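Sulfite reductase [ferredoxin] (PDB 1ZJ8) catalyses the six-electron reduction of sulfite to sulfide, using electrons from ferredoxin together with a siroheme and a [4Fe-4S] cluster. Local coordinates at residues P262-R267 / A516-K521; L180-A185 / A222-Q227; Q25-H30 / R289-R294; N242-G247 / D329-E334; S419-N424 / S461-P466. All coordinates share one frame; numbering follows the deposited sequence.

The N-terminal loop 25-30 opens contact 3, which closes only at 289-294, the end of helix 277-291 and the loop after it. Inside that long loop, contact 2 opens and closes between 180-185 and 222-227, pairing neighbouring parallel strands. Contact 4 starts at 242-247 and contact 1 at 262-267, both before contact 3 closes; contacts 1, 3 and 4 therefore cross one another. Contact 4 closes at 329-334, where Gln227 of contact 2 and Arg267 of contact 1 also bond. Contact 5 (419-424 with 461-466), within the second 4Fe-4S domain, nests inside contact 1, which closes at 516-521 and joins loops leading into strands of the two mixed sheets.

Contact 1: P262-R267 / A516-K521; sequences PMLAQR and AGFGRK
Pro262 and Leu264 pack on the ring of Phe518, and apolar contacts carry the meeting of the two segments. Pro262 lays CB over one face of the ring, a CH-pi contact with CB 3.8 Å from the centroid of the Phe518 ring and only 14° off its normal. Phe518 CG is anti to the carbonyl carbon (chi1 -54°), beside the backbone N, and from there the CZ end of the ring reaches 262-264. Leu264 CG lies 3.9 Å from Phe518 CZ; the two side chains point in opposing senses, one passing alongside the other. Another apolar pair brings the CD1 methyl of Leu264 to CB of Ala516 at 3.9 Å.

The contact joins the approaches to two sheets. Segment 262-267 runs into strand 266-272 of one mixed sheet, and segment 516-521 leads toward strand 520-528 of the other; each lies in a different one of the two 4Fe-4S domains of the chain. The touching parts run nearly antiparallel, 173° apart, but Leu264 CA and Gly517 CA are 8.0 Å from each other, and no hydrogen bond links the segments.

Two backbone nitrogens also come near the ring. Met263 N lies 3.6 Å from Phe518 CZ, and Leu264 N comes up at the ring edge. Elsewhere Phe518 also touches Leu258 and Gln482, and the side chain of Pro262 stands about 8 Å from the bound siroheme.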
# COMPACT_ATOMS: atom_id res chain seq x y z
N PRO A 262 -5.21 -12.08 -9.00
CA PRO A 262 -5.50 -10.66 -9.15
C PRO A 262 -6.84 -10.39 -9.81
O PRO A 262 -7.26 -11.16 -10.66
CB PRO A 262 -4.38 -10.18 -10.08
CG PRO A 262 -4.08 -11.35 -10.92
CD PRO A 262 -4.24 -12.55 -10.01
N MET A 263 -7.48 -9.29 -9.42
CA MET A 263 -8.79 -8.90 -9.97
C MET A 263 -9.01 -7.38 -9.85
O MET A 263 -8.87 -6.81 -8.75
CB MET A 263 -9.92 -9.61 -9.23
CG MET A 263 -10.00 -11.11 -9.40
SD MET A 263 -11.42 -11.83 -8.51
CE MET A 263 -12.77 -10.82 -9.19
N LEU A 264 -9.38 -6.75 -10.96
CA LEU A 264 -9.72 -5.33 -10.96
C LEU A 264 -11.08 -5.05 -10.30
O LEU A 264 -12.09 -5.67 -10.64
CB LEU A 264 -9.75 -4.78 -12.40
CG LEU A 264 -8.44 -4.76 -13.18
CD1 LEU A 264 -8.70 -4.34 -14.61
CD2 LEU A 264 -7.42 -3.86 -12.50
N ALA A 265 -11.11 -4.11 -9.37
CA ALA A 265 -12.37 -3.61 -8.84
C ALA A 265 -13.18 -2.97 -9.97
O ALA A 265 -12.62 -2.44 -10.93
CB ALA A 265 -12.13 -2.62 -7.68
N GLN A 266 -14.50 -3.05 -9.83
CA GLN A 266 -15.45 -2.70 -10.90
C GLN A 266 -16.49 -1.68 -10.43
O GLN A 266 -16.93 -1.71 -9.28
CB GLN A 266 -16.15 -3.96 -11.38
CG GLN A 266 -15.26 -5.20 -11.40
CD GLN A 266 -16.06 -6.47 -11.51
OE1 GLN A 266 -16.72 -6.72 -12.53
NE2 GLN A 266 -16.04 -7.27 -10.43
N ARG A 267 -16.90 -0.81 -11.34
CA ARG A 267 -17.88 0.22 -11.06
C ARG A 267 -19.24 -0.34 -10.66
O ARG A 267 -19.84 -1.12 -11.38
CB ARG A 267 -18.07 1.10 -12.29
CG ARG A 267 -16.82 1.82 -12.74
CD ARG A 267 -17.12 3.07 -13.52
NE ARG A 267 -18.14 3.89 -12.85
CZ ARG A 267 -19.37 4.12 -13.32
NH1 ARG A 267 -19.79 3.59 -14.45
NH2 ARG A 267 -20.21 4.88 -12.63
N ALA A 516 -6.88 -0.67 -17.92
CA ALA A 516 -6.14 -1.32 -16.86
C ALA A 516 -6.14 -2.82 -17.11
O ALA A 516 -7.19 -3.42 -17.38
CB ALA A 516 -6.76 -1.02 -15.51
N GLY A 517 -4.96 -3.42 -17.06
CA GLY A 517 -4.82 -4.85 -17.23
C GLY A 517 -3.55 -5.29 -16.57
O GLY A 517 -2.65 -4.48 -16.31
N PHE A 518 -3.45 -6.58 -16.29
CA PHE A 518 -2.28 -7.12 -15.62
C PHE A 518 -1.18 -7.44 -16.62
O PHE A 518 -1.40 -7.43 -17.83
CB PHE A 518 -2.66 -8.32 -14.77
CG PHE A 518 -3.77 -8.02 -13.82
CD1 PHE A 518 -3.57 -7.12 -12.78
CD2 PHE A 518 -5.03 -8.59 -14.00
CE1 PHE A 518 -4.59 -6.82 -11.91
CE2 PHE A 518 -6.06 -8.30 -13.14
CZ PHE A 518 -5.85 -7.40 -12.08
N GLY A 519 0.03 -7.67 -16.10
CA GLY A 519 1.19 -7.95 -16.93
C GLY A 519 1.19 -9.40 -17.34
O GLY A 519 0.58 -10.23 -16.67
N ARG A 520 1.88 -9.72 -18.44
CA ARG A 520 1.97 -11.09 -18.91
C ARG A 520 3.21 -11.77 -18.34
O ARG A 520 4.25 -11.15 -18.12
CB ARG A 520 1.89 -11.21 -20.44
CG ARG A 520 2.59 -10.12 -21.25
CD ARG A 520 2.67 -10.46 -22.75
NE ARG A 520 3.52 -11.63 -23.03
CZ ARG A 520 4.21 -11.85 -24.16
NH1 ARG A 520 4.21 -10.98 -25.17
NH2 ARG A 520 4.94 -12.95 -24.27
N LYS A 521 3.06 -13.07 -18.08
CA LYS A 521 4.06 -13.87 -17.40
C LYS A 521 4.82 -14.57 -18.51
O LYS A 521 4.25 -14.81 -19.57
CB LYS A 521 3.36 -14.89 -16.48
CG LYS A 521 2.10 -14.33 -15.78
CD LYS A 521 1.28 -15.39 -15.07
CE LYS A 521 1.98 -15.90 -13.81
NZ LYS A 521 1.03 -16.07 -12.69

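Contact 2: L180-A185 / A222-Q227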
# COMPACT_ATOMS: atom_id res chain seq x y z
N LEU A 180 -7.00 5.32 2.05
CA LEU A 180 -6.10 6.13 1.20
C LEU A 180 -6.76 7.48 0.84
O LEU A 180 -7.98 7.59 0.74
CB LEU A 180 -5.68 5.34 -0.05
CG LEU A 180 -5.13 3.91 0.13
CD1 LEU A 180 -4.70 3.32 -1.23
CD2 LEU A 180 -3.99 3.87 1.11
N GLY A 181 -5.92 8.50 0.65
CA GLY A 181 -6.38 9.81 0.17
C GLY A 181 -5.39 10.48 -0.78
O GLY A 181 -4.19 10.19 -0.74
N SER A 182 -5.89 11.37 -1.63
CA SER A 182 -5.02 12.19 -2.46
C SER A 182 -4.03 12.95 -1.59
O SER A 182 -4.43 13.69 -0.67
CB SER A 182 -5.80 13.23 -3.27
OG SER A 182 -4.93 14.24 -3.76
N PRO A 183 -2.73 12.77 -1.87
CA PRO A 183 -1.69 13.58 -1.26
C PRO A 183 -1.86 15.07 -1.44
O PRO A 183 -1.13 15.82 -0.81
CB PRO A 183 -0.43 13.14 -2.02
CG PRO A 183 -0.70 11.81 -2.48
CD PRO A 183 -2.17 11.76 -2.77
N LEU A 184 -2.74 15.49 -2.35
CA LEU A 184 -3.04 16.92 -2.55
C LEU A 184 -4.51 17.23 -2.33
O LEU A 184 -5.05 18.15 -2.93
CB LEU A 184 -2.61 17.37 -3.95
CG LEU A 184 -1.18 17.88 -3.92
CD1 LEU A 184 -0.19 16.74 -4.18
CD2 LEU A 184 -1.02 19.00 -4.91
N ALA A 185 -5.14 16.47 -1.44
CA ALA A 185 -6.53 16.68 -1.13
C ALA A 185 -6.73 18.12 -0.60
O ALA A 185 -6.06 18.52 0.37
CB ALA A 185 -6.99 15.66 -0.14
N ALA A 222 -9.92 3.28 -0.56
CA ALA A 222 -9.34 4.46 -1.17
C ALA A 222 -10.40 5.54 -1.49
O ALA A 222 -11.42 5.25 -2.12
CB ALA A 222 -8.63 4.05 -2.41
N ILE A 223 -10.14 6.79 -1.07
CA ILE A 223 -11.05 7.91 -1.34
C ILE A 223 -10.31 9.18 -1.82
O ILE A 223 -9.51 9.73 -1.07
CB ILE A 223 -11.86 8.26 -0.07
CG1 ILE A 223 -12.76 7.09 0.32
CG2 ILE A 223 -12.70 9.51 -0.30
CD1 ILE A 223 -13.45 7.28 1.64
N SER A 224 -10.61 9.65 -3.05
CA SER A 224 -9.91 10.82 -3.61
C SER A 224 -10.68 11.49 -4.77
O SER A 224 -11.34 10.82 -5.54
CB SER A 224 -8.50 10.42 -4.09
OG SER A 224 -7.82 11.46 -4.79
N GLY A 225 -10.55 12.81 -4.88
CA GLY A 225 -11.03 13.55 -6.05
C GLY A 225 -10.04 13.61 -7.20
O GLY A 225 -10.21 14.42 -8.12
N LEU A 226 -8.98 12.80 -7.12
CA LEU A 226 -8.09 12.46 -8.26
C LEU A 226 -7.95 10.95 -8.33
O LEU A 226 -8.20 10.26 -7.35
CB LEU A 226 -6.68 13.06 -8.08
CG LEU A 226 -6.46 14.56 -8.22
CD1 LEU A 226 -5.00 14.91 -7.89
CD2 LEU A 226 -6.83 15.02 -9.61
N GLN A 227 -7.53 10.41 -9.46
CA GLN A 227 -7.16 8.99 -9.54
C GLN A 227 -5.67 8.83 -9.21
O GLN A 227 -4.89 8.48 -10.09
CB GLN A 227 -7.43 8.42 -10.95
CG GLN A 227 -8.90 8.43 -11.43
CD GLN A 227 -8.99 8.30 -12.96
OE1 GLN A 227 -8.57 7.29 -13.53
NE2 GLN A 227 -9.51 9.32 -13.63
O HOH W 1 -8.41 12.00 -0.69
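Leu180 and Ala222 pair as a parallel beta bridge, their CA atoms 4.3 Å apart, and the chains keep within 11° of a common direction where they touch. The strands are 176-181 and 219-224, neighbours in a mixed sheet and the two strands of a beta-alpha-beta unit whose helix is 196-206. One direct hydrogen bond joins the segments, Ile223 N to Leu180 O at 2.9 Å, nearly straight at 164°, with the donor lying above the carbonyl plane. One step on, a water bridges the chains, accepting from Ser182 N at 2.8 Å and donating to Ile223 O, while Gly181 CA makes a CA-H...O contact with the same Ile223 O at 3.4 Å.

On the face of the sheet that carries Leu180 and Ala222, their CB atoms pack 4.0 Å apart, and the side chain of Leu180 lies about 6 Å from the siroheme. Ile223 turns to the other face, where it rests on Ile199 and Ile202 of the connecting helix. Where the strands run out, Ser182 meets Ser224, the last residue of its strand: CB of Ser182 comes against OG of Ser224, and CD1 of Leu226 approaches the hydroxyl of Ser182. Both serines are buried. Asp228 OD2 is hydrogen-bonded to Ser182 OG, and Asp228 OD1 lies within bonding range of Ser224 OG. With Ser182 OG anti to its backbone N (chi1 163°), the hydroxyl sits beside the carbonyl carbon. There it closes an ST turn by accepting from Leu184 N at 2.9 Å.

Contact 3: Q25-H30 / R289-R294; sequences QWALGH and RDYGYR
Trp26 and Arg294 meet flat on flat. The guanidinium lies on one face of the indole with the planes only 6° apart, and Arg294 CZ stands 3.7 Å from the centroid of the five-membered ring of Trp26, a cation-pi stack. The Arg294 chain bends at chi3 (90°), which places NE beside Trp26 NE1; NH1 lies over the middle of the indole, while NH2 reaches CZ2. Arg289 attends the six-membered ring, its CG 3.7 Å from Trp26 CZ3, and the two side chains cross at about a right angle.

Backbone carbonyls at the C-terminal end of helix 277-291 anchor the N-terminal loop. Ala27 N donates to Asp290 O at 2.8 Å, and Gln25 NE2 to Tyr291 O at 3.1 Å; Gly292 is the first residue to leave helical geometry. Ala27 CB then rests over a face of the Tyr291 ring, 3.8 Å from its centroid.

A second shell sets these groups. Arg294 NH2 forms a salt bridge with Asp214, and its NH1 makes a weak bond to Arg289 O. Arg289 grips the Asp290 carboxylate side-on, through NE and NH2, and Asp290 OD2 also bonds the hydroxyl of Tyr322. The hydroxyl of Tyr291 is bonded to Glu321.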
# COMPACT_ATOMS: atom_id res chain seq x y z
N GLN A 25 -20.33 -18.05 5.77
CA GLN A 25 -21.10 -16.79 5.70
C GLN A 25 -22.01 -16.58 6.91
O GLN A 25 -22.86 -17.42 7.20
CB GLN A 25 -21.94 -16.75 4.42
CG GLN A 25 -21.12 -16.59 3.15
CD GLN A 25 -21.89 -16.95 1.88
OE1 GLN A 25 -22.21 -18.12 1.64
NE2 GLN A 25 -22.17 -15.95 1.04
N TRP A 26 -21.80 -15.46 7.60
CA TRP A 26 -22.59 -15.07 8.77
C TRP A 26 -24.09 -14.94 8.46
O TRP A 26 -24.93 -15.45 9.21
CB TRP A 26 -22.05 -13.74 9.35
CG TRP A 26 -20.83 -13.90 10.25
CD1 TRP A 26 -20.04 -15.01 10.39
CD2 TRP A 26 -20.27 -12.90 11.13
NE1 TRP A 26 -19.04 -14.77 11.31
CE2 TRP A 26 -19.15 -13.49 11.78
CE3 TRP A 26 -20.60 -11.57 11.44
CZ2 TRP A 26 -18.36 -12.80 12.71
CZ3 TRP A 26 -19.81 -10.88 12.37
CH2 TRP A 26 -18.71 -11.50 12.99
N ALA A 27 -24.43 -14.28 7.35
CA ALA A 27 -25.84 -14.00 6.99
C ALA A 27 -26.64 -15.20 6.46
O ALA A 27 -27.84 -15.07 6.20
CB ALA A 27 -25.91 -12.84 5.96
N LEU A 28 -26.01 -16.35 6.27
CA LEU A 28 -26.75 -17.58 5.97
C LEU A 28 -26.92 -18.44 7.24
O LEU A 28 -27.37 -19.58 7.15
CB LEU A 28 -26.05 -18.37 4.87
CG LEU A 28 -25.69 -17.63 3.57
CD1 LEU A 28 -25.41 -18.63 2.44
CD2 LEU A 28 -26.78 -16.63 3.14
N GLY A 29 -26.58 -17.89 8.40
CA GLY A 29 -26.60 -18.64 9.65
C GLY A 29 -25.39 -19.54 9.87
O GLY A 29 -25.20 -20.06 10.97
N HIS A 30 -24.57 -19.70 8.82
CA HIS A 30 -23.39 -20.56 8.86
C HIS A 30 -22.27 -19.83 9.61
O HIS A 30 -21.28 -19.41 9.01
CB HIS A 30 -22.94 -20.98 7.43
CG HIS A 30 -24.04 -21.49 6.54
ND1 HIS A 30 -25.12 -22.21 7.02
CD2 HIS A 30 -24.21 -21.40 5.20
CE1 HIS A 30 -25.92 -22.53 6.01
NE2 HIS A 30 -25.39 -22.05 4.89
N ARG A 289 -18.81 -8.09 5.82
CA ARG A 289 -18.86 -8.80 7.11
C ARG A 289 -19.90 -9.92 7.09
O ARG A 289 -19.62 -11.05 7.51
CB ARG A 289 -19.17 -7.83 8.26
CG ARG A 289 -19.32 -8.48 9.66
CD ARG A 289 -20.02 -7.55 10.67
NE ARG A 289 -21.23 -6.99 10.08
CZ ARG A 289 -21.90 -5.94 10.54
NH1 ARG A 289 -21.50 -5.29 11.63
NH2 ARG A 289 -22.98 -5.52 9.88
N ASP A 290 -21.08 -9.62 6.56
CA ASP A 290 -22.21 -10.54 6.64
C ASP A 290 -22.22 -11.65 5.55
O ASP A 290 -22.64 -12.78 5.81
CB ASP A 290 -23.53 -9.73 6.66
CG ASP A 290 -23.63 -8.78 7.90
OD1 ASP A 290 -23.04 -9.07 8.95
OD2 ASP A 290 -24.29 -7.73 7.81
N TYR A 291 -21.73 -11.33 4.35
CA TYR A 291 -21.78 -12.27 3.22
C TYR A 291 -20.41 -12.71 2.66
O TYR A 291 -20.34 -13.58 1.78
CB TYR A 291 -22.59 -11.65 2.07
CG TYR A 291 -24.10 -11.55 2.29
CD1 TYR A 291 -24.65 -10.54 3.10
CD2 TYR A 291 -24.98 -12.44 1.63
CE1 TYR A 291 -26.04 -10.45 3.26
CE2 TYR A 291 -26.35 -12.35 1.79
CZ TYR A 291 -26.88 -11.36 2.60
OH TYR A 291 -28.24 -11.29 2.75
N GLY A 292 -19.32 -12.12 3.15
CA GLY A 292 -17.98 -12.57 2.77
C GLY A 292 -17.68 -13.98 3.27
O GLY A 292 -18.13 -14.38 4.34
N TYR A 293 -16.90 -14.72 2.49
CA TYR A 293 -16.57 -16.11 2.81
C TYR A 293 -15.62 -16.19 4.01
O TYR A 293 -14.73 -15.35 4.14
CB TYR A 293 -15.96 -16.79 1.59
CG TYR A 293 -16.80 -16.68 0.33
CD1 TYR A 293 -18.19 -16.68 0.38
CD2 TYR A 293 -16.20 -16.60 -0.92
CE1 TYR A 293 -18.97 -16.59 -0.78
CE2 TYR A 293 -16.98 -16.52 -2.10
CZ TYR A 293 -18.36 -16.52 -2.02
OH TYR A 293 -19.15 -16.43 -3.15
N ARG A 294 -15.83 -17.17 4.89
CA ARG A 294 -15.01 -17.33 6.11
C ARG A 294 -14.59 -18.80 6.32
O ARG A 294 -14.45 -19.28 7.46
CB ARG A 294 -15.76 -16.77 7.34
CG ARG A 294 -16.30 -15.33 7.16
CD ARG A 294 -17.17 -14.86 8.33
NE ARG A 294 -16.38 -14.22 9.38
CZ ARG A 294 -16.51 -12.95 9.78
NH1 ARG A 294 -17.43 -12.13 9.25
NH2 ARG A 294 -15.73 -12.49 10.76

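Contact 4: N242-G247 / D329-E334; sequences NHPEHG and DGPAPE
A classic beta bulge, in which His246 and Gly247 both face His243, shapes one side of this surface contact at the end of strand 236-243. Two backbone bonds close it: His243 N donates to Gly247 O at 2.9 Å, and Gly247 N returns the bond to His243 O. At the backbone angles of Gly247 a CB would collide with the carbonyl O of the residue before. From this turn the His243 imidazole reaches the chain leaving strand 328-329, an edge strand of the same mixed sheet.

CG of His243 is anti to the backbone N (chi1 -170°), which sets it beside the carbonyl carbon, and the far end of the ring approaches 329-331. Gly330 CA lies at the ring edge, in plane, 3.8 Å from His243 ND1, and Pro331 CD comes obliquely to 3.7 Å from His243 ND1. One face of the imidazole is taken by the neighbouring Pro244, whose CD stands 3.5 Å above the His243 ring plane, offset toward the rim; Pro244 CD also meets Pro331 CG at 4.3 Å. Trp271, on strand 266-272, meets the rings of both His243 and His246.

Asp329 O also approaches the ring obliquely, 2.9 Å from His243 CE1 and 3.4 Å from His243 ND1, but the angle at ND1 is too poor for a hydrogen bond. The polar bonds of 329-334 run elsewhere: Asp329 OD1 forms a salt bridge with Arg315, and Gly330 O accepts from Arg267 NH2. As modelled, then, no hydrogen bond joins the segments, and what holds them in touch is the packing of His243 and Pro244 against 329-331.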
# COMPACT_ATOMS: atom_id res chain seq x y z
N ASN A 242 -17.80 14.60 -11.76
CA ASN A 242 -18.91 15.53 -11.94
C ASN A 242 -20.13 14.86 -12.53
O ASN A 242 -20.11 14.48 -13.70
CB ASN A 242 -18.47 16.65 -12.87
CG ASN A 242 -17.14 17.22 -12.48
OD1 ASN A 242 -17.01 17.82 -11.42
ND2 ASN A 242 -16.12 16.98 -13.32
N HIS A 243 -21.17 14.67 -11.72
CA HIS A 243 -22.43 14.19 -12.26
C HIS A 243 -23.00 15.38 -13.04
O HIS A 243 -22.99 16.49 -12.51
CB HIS A 243 -23.42 13.70 -11.18
CG HIS A 243 -24.60 12.98 -11.74
ND1 HIS A 243 -24.62 11.62 -11.93
CD2 HIS A 243 -25.79 13.43 -12.19
CE1 HIS A 243 -25.77 11.26 -12.47
NE2 HIS A 243 -26.50 12.35 -12.64
N PRO A 244 -23.44 15.16 -14.30
CA PRO A 244 -23.91 16.28 -15.11
C PRO A 244 -25.09 17.00 -14.49
O PRO A 244 -25.21 18.21 -14.65
CB PRO A 244 -24.30 15.64 -16.45
CG PRO A 244 -24.50 14.21 -16.15
CD PRO A 244 -23.54 13.88 -15.04
N GLU A 245 -25.95 16.26 -13.80
CA GLU A 245 -27.06 16.88 -13.08
C GLU A 245 -26.69 17.32 -11.67
O GLU A 245 -27.03 18.43 -11.26
CB GLU A 245 -28.29 15.96 -13.05
CG GLU A 245 -29.59 16.76 -13.16
CD GLU A 245 -30.76 16.08 -12.49
OE1 GLU A 245 -30.99 14.88 -12.77
OE2 GLU A 245 -31.44 16.76 -11.68
N HIS A 246 -25.98 16.47 -10.93
CA HIS A 246 -25.86 16.63 -9.48
C HIS A 246 -24.53 17.25 -9.05
O HIS A 246 -24.35 17.53 -7.88
CB HIS A 246 -26.07 15.28 -8.77
CG HIS A 246 -27.44 14.69 -8.97
ND1 HIS A 246 -28.60 15.44 -8.86
CD2 HIS A 246 -27.83 13.42 -9.22
CE1 HIS A 246 -29.64 14.65 -9.06
NE2 HIS A 246 -29.20 13.42 -9.27
N GLY A 247 -23.61 17.47 -9.98
CA GLY A 247 -22.36 18.15 -9.65
C GLY A 247 -21.30 17.23 -9.04
O GLY A 247 -21.37 15.99 -9.19
N ASP A 329 -27.66 6.70 -10.11
CA ASP A 329 -26.81 6.26 -11.21
C ASP A 329 -25.80 7.37 -11.52
O ASP A 329 -26.11 8.56 -11.39
CB ASP A 329 -27.64 5.99 -12.48
CG ASP A 329 -28.43 4.67 -12.43
OD1 ASP A 329 -28.24 3.82 -11.53
OD2 ASP A 329 -29.26 4.49 -13.35
N GLY A 330 -24.60 6.98 -11.94
CA GLY A 330 -23.58 7.96 -12.30
C GLY A 330 -22.61 7.42 -13.33
O GLY A 330 -22.51 6.23 -13.51
N PRO A 331 -21.91 8.33 -14.01
CA PRO A 331 -20.84 7.94 -14.93
C PRO A 331 -19.50 7.63 -14.27
O PRO A 331 -19.27 7.93 -13.09
CB PRO A 331 -20.68 9.19 -15.81
CG PRO A 331 -21.03 10.33 -14.93
CD PRO A 331 -22.09 9.79 -13.97
N ALA A 332 -18.63 7.05 -15.08
CA ALA A 332 -17.23 6.86 -14.76
C ALA A 332 -16.49 8.12 -15.20
O ALA A 332 -16.89 8.78 -16.13
CB ALA A 332 -16.69 5.66 -15.50
N PRO A 333 -15.40 8.44 -14.50
CA PRO A 333 -14.56 9.55 -14.97
C PRO A 333 -13.59 9.03 -16.01
O PRO A 333 -13.30 7.84 -16.01
CB PRO A 333 -13.81 9.95 -13.70
CG PRO A 333 -13.67 8.66 -12.94
CD PRO A 333 -14.87 7.81 -13.28
N GLU A 334 -13.10 9.90 -16.88
CA GLU A 334 -12.15 9.49 -17.92
C GLU A 334 -10.90 8.91 -17.27
O GLU A 334 -10.19 9.63 -16.57
CB GLU A 334 -11.76 10.65 -18.84
CG GLU A 334 -12.88 11.11 -19.77
CD GLU A 334 -13.20 10.11 -20.90
OE1 GLU A 334 -14.39 9.71 -21.09
OE2 GLU A 334 -12.24 9.71 -21.61

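Contact 5: S419-N424 / S461-P466; sequences SHWRRN and SQLDVP
Both His420 (chi1 -69°) and Asn424 (chi1 -65°), four residues apart, hold CG anti to the carbonyl carbon, and from there their side chains meet Leu463 and Pro466. Leu463 CB lies over one face of the His420 imidazole, 4.1 Å above its plane and offset toward the rim. Leu463 O is near the same ring, 3.2 Å from His420 NE2, but the angle is wrong for a hydrogen bond. Pro466 CB packs against the Asn424 amide, 3.4 Å from Asn424 ND2.

Residues from His420 on form a short helix just before strand 425-427, which runs parallel to 469-472 with helix 442-455 between them in sequence, a beta-alpha-beta crossover. The contact thus joins the approaches to both strands. Ser419 is the N-cap, its OG accepting from Arg422 N at 3.2 Å, and Glu453 of the intervening helix also bonds that hydroxyl. On the other segment, Leu463 centres an inverse gamma turn, with Asp464 N donating to Gln462 O at 2.8 Å.

Trp421 adds apolar packing: its CZ2 lies 4.1 Å from Leu463 CD1, and its side chain also touches Leu452 and Val540.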
# COMPACT_ATOMS: atom_id res chain seq x y z
N SER A 419 15.72 10.65 -11.22
CA SER A 419 15.75 9.91 -12.47
C SER A 419 14.49 9.06 -12.55
O SER A 419 13.85 8.79 -11.53
CB SER A 419 16.99 9.00 -12.53
OG SER A 419 16.83 7.85 -11.71
N HIS A 420 14.13 8.68 -13.78
CA HIS A 420 13.02 7.77 -14.06
C HIS A 420 12.99 6.61 -13.09
O HIS A 420 11.96 6.29 -12.48
CB HIS A 420 13.20 7.14 -15.46
CG HIS A 420 13.03 8.12 -16.56
ND1 HIS A 420 11.80 8.38 -17.14
CD2 HIS A 420 13.92 8.94 -17.17
CE1 HIS A 420 11.94 9.31 -18.06
NE2 HIS A 420 13.21 9.67 -18.11
N TRP A 421 14.17 6.00 -12.98
CA TRP A 421 14.38 4.77 -12.23
C TRP A 421 14.10 4.93 -10.77
O TRP A 421 13.37 4.15 -10.20
CB TRP A 421 15.83 4.29 -12.40
CG TRP A 421 16.11 4.11 -13.82
CD1 TRP A 421 16.95 4.85 -14.61
CD2 TRP A 421 15.45 3.19 -14.69
NE1 TRP A 421 16.88 4.41 -15.90
CE2 TRP A 421 15.97 3.40 -15.98
CE3 TRP A 421 14.47 2.20 -14.49
CZ2 TRP A 421 15.54 2.67 -17.07
CZ3 TRP A 421 14.06 1.45 -15.56
CH2 TRP A 421 14.60 1.69 -16.85
N ARG A 422 14.69 5.96 -10.17
CA ARG A 422 14.44 6.22 -8.75
C ARG A 422 12.98 6.61 -8.50
O ARG A 422 12.41 6.30 -7.47
CB ARG A 422 15.33 7.35 -8.29
CG ARG A 422 15.32 7.60 -6.81
CD ARG A 422 15.88 8.98 -6.56
NE ARG A 422 16.80 9.01 -5.44
CZ ARG A 422 18.03 8.50 -5.45
NH1 ARG A 422 18.54 7.90 -6.55
NH2 ARG A 422 18.76 8.59 -4.35
N ARG A 423 12.43 7.34 -9.46
CA ARG A 423 11.09 7.82 -9.37
C ARG A 423 10.09 6.71 -9.41
O ARG A 423 9.16 6.68 -8.62
CB ARG A 423 10.83 8.74 -10.55
CG ARG A 423 9.39 9.14 -10.61
CD ARG A 423 9.26 10.39 -11.34
NE ARG A 423 7.88 10.81 -11.38
CZ ARG A 423 7.49 11.94 -11.96
NH1 ARG A 423 8.38 12.71 -12.58
NH2 ARG A 423 6.21 12.27 -11.95
N ASN A 424 10.27 5.80 -10.35
CA ASN A 424 9.22 4.85 -10.69
C ASN A 424 9.37 3.44 -10.13
O ASN A 424 8.60 2.57 -10.47
CB ASN A 424 9.09 4.79 -12.22
CG ASN A 424 8.63 6.09 -12.79
OD1 ASN A 424 7.65 6.63 -12.34
ND2 ASN A 424 9.34 6.61 -13.77
N SER A 461 18.33 10.02 -22.68
CA SER A 461 17.85 10.98 -23.67
C SER A 461 16.54 10.54 -24.36
O SER A 461 15.61 11.35 -24.52
CB SER A 461 18.96 11.19 -24.72
OG SER A 461 19.57 9.96 -25.11
N GLN A 462 16.47 9.26 -24.76
CA GLN A 462 15.33 8.72 -25.50
C GLN A 462 14.08 8.43 -24.66
O GLN A 462 12.98 8.26 -25.20
CB GLN A 462 15.72 7.40 -26.19
CG GLN A 462 16.44 7.55 -27.51
CD GLN A 462 17.93 7.53 -27.35
OE1 GLN A 462 18.57 6.51 -27.58
NE2 GLN A 462 18.50 8.66 -26.94
N LEU A 463 14.24 8.34 -23.35
CA LEU A 463 13.18 7.78 -22.53
C LEU A 463 12.14 8.82 -22.15
O LEU A 463 11.99 9.21 -20.98
CB LEU A 463 13.73 7.05 -21.31
CG LEU A 463 14.10 5.60 -21.61
CD1 LEU A 463 14.66 4.92 -20.37
CD2 LEU A 463 12.89 4.84 -22.15
N ASP A 464 11.40 9.24 -23.17
CA ASP A 464 10.29 10.18 -23.01
C ASP A 464 9.12 9.61 -22.22
O ASP A 464 8.17 10.33 -21.93
CB ASP A 464 9.79 10.64 -24.40
CG ASP A 464 9.34 9.46 -25.29
OD1 ASP A 464 8.69 8.52 -24.77
OD2 ASP A 464 9.65 9.46 -26.50
N VAL A 465 9.17 8.32 -21.91
CA VAL A 465 8.06 7.63 -21.28
C VAL A 465 8.61 6.78 -20.13
O VAL A 465 9.64 6.13 -20.28
CB VAL A 465 7.26 6.81 -22.37
CG1 VAL A 465 7.83 5.40 -22.58
CG2 VAL A 465 5.75 6.77 -22.06
N PRO A 466 7.91 6.77 -18.98
CA PRO A 466 8.44 6.13 -17.76
C PRO A 466 8.20 4.63 -17.71
O PRO A 466 7.10 4.18 -18.05
CB PRO A 466 7.59 6.77 -16.66
CG PRO A 466 6.25 7.02 -17.33
CD PRO A 466 6.56 7.32 -18.77